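Side-chain contact in VipE (Legionella pneumophila subsp. pneumophila str. Philadelphia 1, PDB 4QN8), which is an effector protein of Legionella pneumophila whose molecular activity is not established, represented here by its mainly helical N-terminal part: residues N147-I150 against A151-S155. Residues are numbered along the deposited sequence; the frame is centred on the assembly and turned at random.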
ATOM      1  N   ASN A 147       9.997  -3.092   5.695  1.00 19.99           N
ATOM      2  CA  ASN A 147      10.109  -4.290   6.536  1.00 17.28           C
ATOM      3  C   ASN A 147       8.986  -4.582   7.544  1.00 18.51           C
ATOM      4  O   ASN A 147       8.513  -5.715   7.614  1.00 22.86           O
ATOM      5  CB  ASN A 147      11.476  -4.360   7.225  1.00 28.12           C
ATOM      6  CG  ASN A 147      11.641  -5.610   8.051  1.00 32.01           C
ATOM      7  OD1 ASN A 147      11.824  -6.709   7.512  1.00 34.89           O
ATOM      8  ND2 ASN A 147      11.593  -5.455   9.376  1.00 27.74           N
ATOM      9  N   PRO A 148       8.556  -3.576   8.325  1.00 16.79           N
ATOM     10  CA  PRO A 148       7.488  -3.874   9.289  1.00 20.07           C
ATOM     11  C   PRO A 148       6.167  -4.223   8.609  1.00 20.19           C
ATOM     12  O   PRO A 148       5.362  -5.008   9.137  1.00 18.84           O
ATOM     13  CB  PRO A 148       7.348  -2.559  10.077  1.00 23.04           C
ATOM     14  CG  PRO A 148       7.924  -1.512   9.186  1.00 20.94           C
ATOM     15  CD  PRO A 148       9.043  -2.190   8.455  1.00 19.94           C
ATOM     16  N   ILE A 149       5.939  -3.637   7.442  1.00 21.69           N
ATOM     17  CA  ILE A 149       4.698  -3.889   6.744  1.00 14.17           C
ATOM     18  C   ILE A 149       4.768  -5.278   6.095  1.00 16.77           C
ATOM     19  O   ILE A 149       3.805  -6.050   6.154  1.00 19.07           O
ATOM     20  CB  ILE A 149       4.419  -2.798   5.705  1.00 14.89           C
ATOM     21  CG1 ILE A 149       4.650  -1.432   6.355  1.00 25.17           C
ATOM     22  CG2 ILE A 149       2.986  -2.890   5.221  1.00 19.89           C
ATOM     23  CD1 ILE A 149       4.347  -0.300   5.442  1.00 26.81           C
ATOM     24  N   ILE A 150       5.913  -5.605   5.491  1.00 19.13           N
ATOM     25  CA  ILE A 150       6.116  -6.939   4.927  1.00 19.44           C
ATOM     26  C   ILE A 150       5.921  -7.984   6.024  1.00 22.57           C
ATOM     27  O   ILE A 150       5.253  -9.002   5.818  1.00 19.23           O
ATOM     28  CB  ILE A 150       7.536  -7.097   4.313  1.00 20.60           C
ATOM     29  CG1 ILE A 150       7.707  -6.153   3.110  1.00 14.86           C
ATOM     30  CG2 ILE A 150       7.807  -8.534   3.913  1.00 24.12           C
ATOM     31  CD1 ILE A 150       9.174  -5.958   2.694  1.00 16.99           C
ATOM     32  N   ALA A 151       6.476  -7.718   7.205  1.00 16.64           N
ATOM     33  CA  ALA A 151       6.398  -8.678   8.310  1.00 20.16           C
ATOM     34  C   ALA A 151       4.951  -8.889   8.755  1.00 22.80           C
ATOM     35  O   ALA A 151       4.559  -9.989   9.165  1.00 22.53           O
ATOM     36  CB  ALA A 151       7.252  -8.214   9.481  1.00 24.40           C
ATOM     37  N   PHE A 152       4.156  -7.831   8.654  1.00 20.23           N
ATOM     38  CA  PHE A 152       2.746  -7.916   9.010  1.00 21.73           C
ATOM     39  C   PHE A 152       2.006  -8.856   8.076  1.00 19.94           C
ATOM     40  O   PHE A 152       1.231  -9.706   8.512  1.00 20.81           O
ATOM     41  CB  PHE A 152       2.086  -6.532   8.972  1.00 25.34           C
ATOM     42  CG  PHE A 152       0.584  -6.583   9.065  1.00 21.72           C
ATOM     43  CD1 PHE A 152      -0.038  -6.701  10.295  1.00 26.55           C
ATOM     44  CD2 PHE A 152      -0.202  -6.537   7.922  1.00 25.06           C
ATOM     45  CE1 PHE A 152      -1.425  -6.770  10.391  1.00 26.94           C
ATOM     46  CE2 PHE A 152      -1.588  -6.612   8.006  1.00 26.84           C
ATOM     47  CZ  PHE A 152      -2.200  -6.720   9.245  1.00 21.79           C
ATOM     48  N   PHE A 153       2.228  -8.697   6.779  1.00 18.76           N
ATOM     49  CA  PHE A 153       1.545  -9.543   5.808  1.00 19.42           C
ATOM     50  C   PHE A 153       2.003 -10.994   5.894  1.00 22.24           C
ATOM     51  O   PHE A 153       1.240 -11.921   5.594  1.00 24.41           O
ATOM     52  CB  PHE A 153       1.732  -8.975   4.400  1.00 18.88           C
ATOM     53  CG  PHE A 153       0.934  -7.725   4.145  1.00 17.71           C
ATOM     54  CD1 PHE A 153      -0.413  -7.669   4.481  1.00 19.49           C
ATOM     55  CD2 PHE A 153       1.525  -6.606   3.591  1.00 20.86           C
ATOM     56  CE1 PHE A 153      -1.157  -6.522   4.251  1.00 19.63           C
ATOM     57  CE2 PHE A 153       0.787  -5.447   3.368  1.00 17.75           C
ATOM     58  CZ  PHE A 153      -0.555  -5.404   3.697  1.00 17.49           C
ATOM     59  N   GLN A 154       3.236 -11.217   6.329  1.00 17.59           N
ATOM     60  CA  GLN A 154       3.723 -12.589   6.409  1.00 21.04           C
ATOM     61  C   GLN A 154       3.164 -13.332   7.612  1.00 26.71           C
ATOM     62  O   GLN A 154       3.014 -14.549   7.583  1.00 29.84           O
ATOM     63  CB  GLN A 154       5.251 -12.639   6.359  1.00 26.63           C
ATOM     64  CG  GLN A 154       5.787 -12.229   5.004  1.00 28.05           C
ATOM     65  CD  GLN A 154       7.268 -12.457   4.880  1.00 35.87           C
ATOM     66  OE1 GLN A 154       8.014 -12.308   5.852  1.00 42.91           O
ATOM     67  NE2 GLN A 154       7.708 -12.839   3.686  1.00 30.63           N
ATOM     68  N   SER A 155       2.827 -12.589   8.660  1.00 29.01           N
ATOM     69  CA  SER A 155       2.242 -13.187   9.851  1.00 38.59           C
ATOM     70  C   SER A 155       0.986 -12.435  10.301  1.00 34.98           C
ATOM     71  O   SER A 155       1.014 -11.637  11.237  1.00 37.82           O
ATOM     72  CB  SER A 155       3.287 -13.242  10.966  1.00 44.36           C
ATOM     73  OG  SER A 155       4.455 -13.911  10.508  1.00 43.62           O
ATOM     74  OXT SER A 155      -0.098 -12.604   9.730  1.00 37.24           O
TER
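The last turns of the C-terminal helix 135-154 bring Ile149 beside Phe153 and Ile150 beside Gln154, each pair one turn apart. Ile149 and Phe153 point the same way. The methyl CG2 of Ile149 meets CE2 of Phe153 at 3.8 Å. That methyl lies anti to its own backbone N, which directs it along the helix to the ring. Both side chains are buried. Ile149 packs on Ala109 of helix 103-114 and Met59 of helix 58-69, while Phe153 packs edge-to-face with Phe110 and touches Val66. The two are part of the buried side of the helix end, set against helices 103-114 and 58-69; Asn147, Pro148, Ala151 and Gln154 are exposed. Ile150 and Gln154 run alongside each other, with Ile150 CG2 4.1 Å from Gln154 CD. The Gln154 chain is extended past CG (chi2 -172°), and its NE2 hydrogen-bonds to O of Ala113. Four i to i+4 backbone hydrogen bonds join the turns. Gln154 N reaches Ile150 O at 3.0 Å. Phe152 N lies 3.1 Å from Pro148 O. The helix is kinked at Pro148, which has no N-H, and Ile149, whose N has no bond to the turn before.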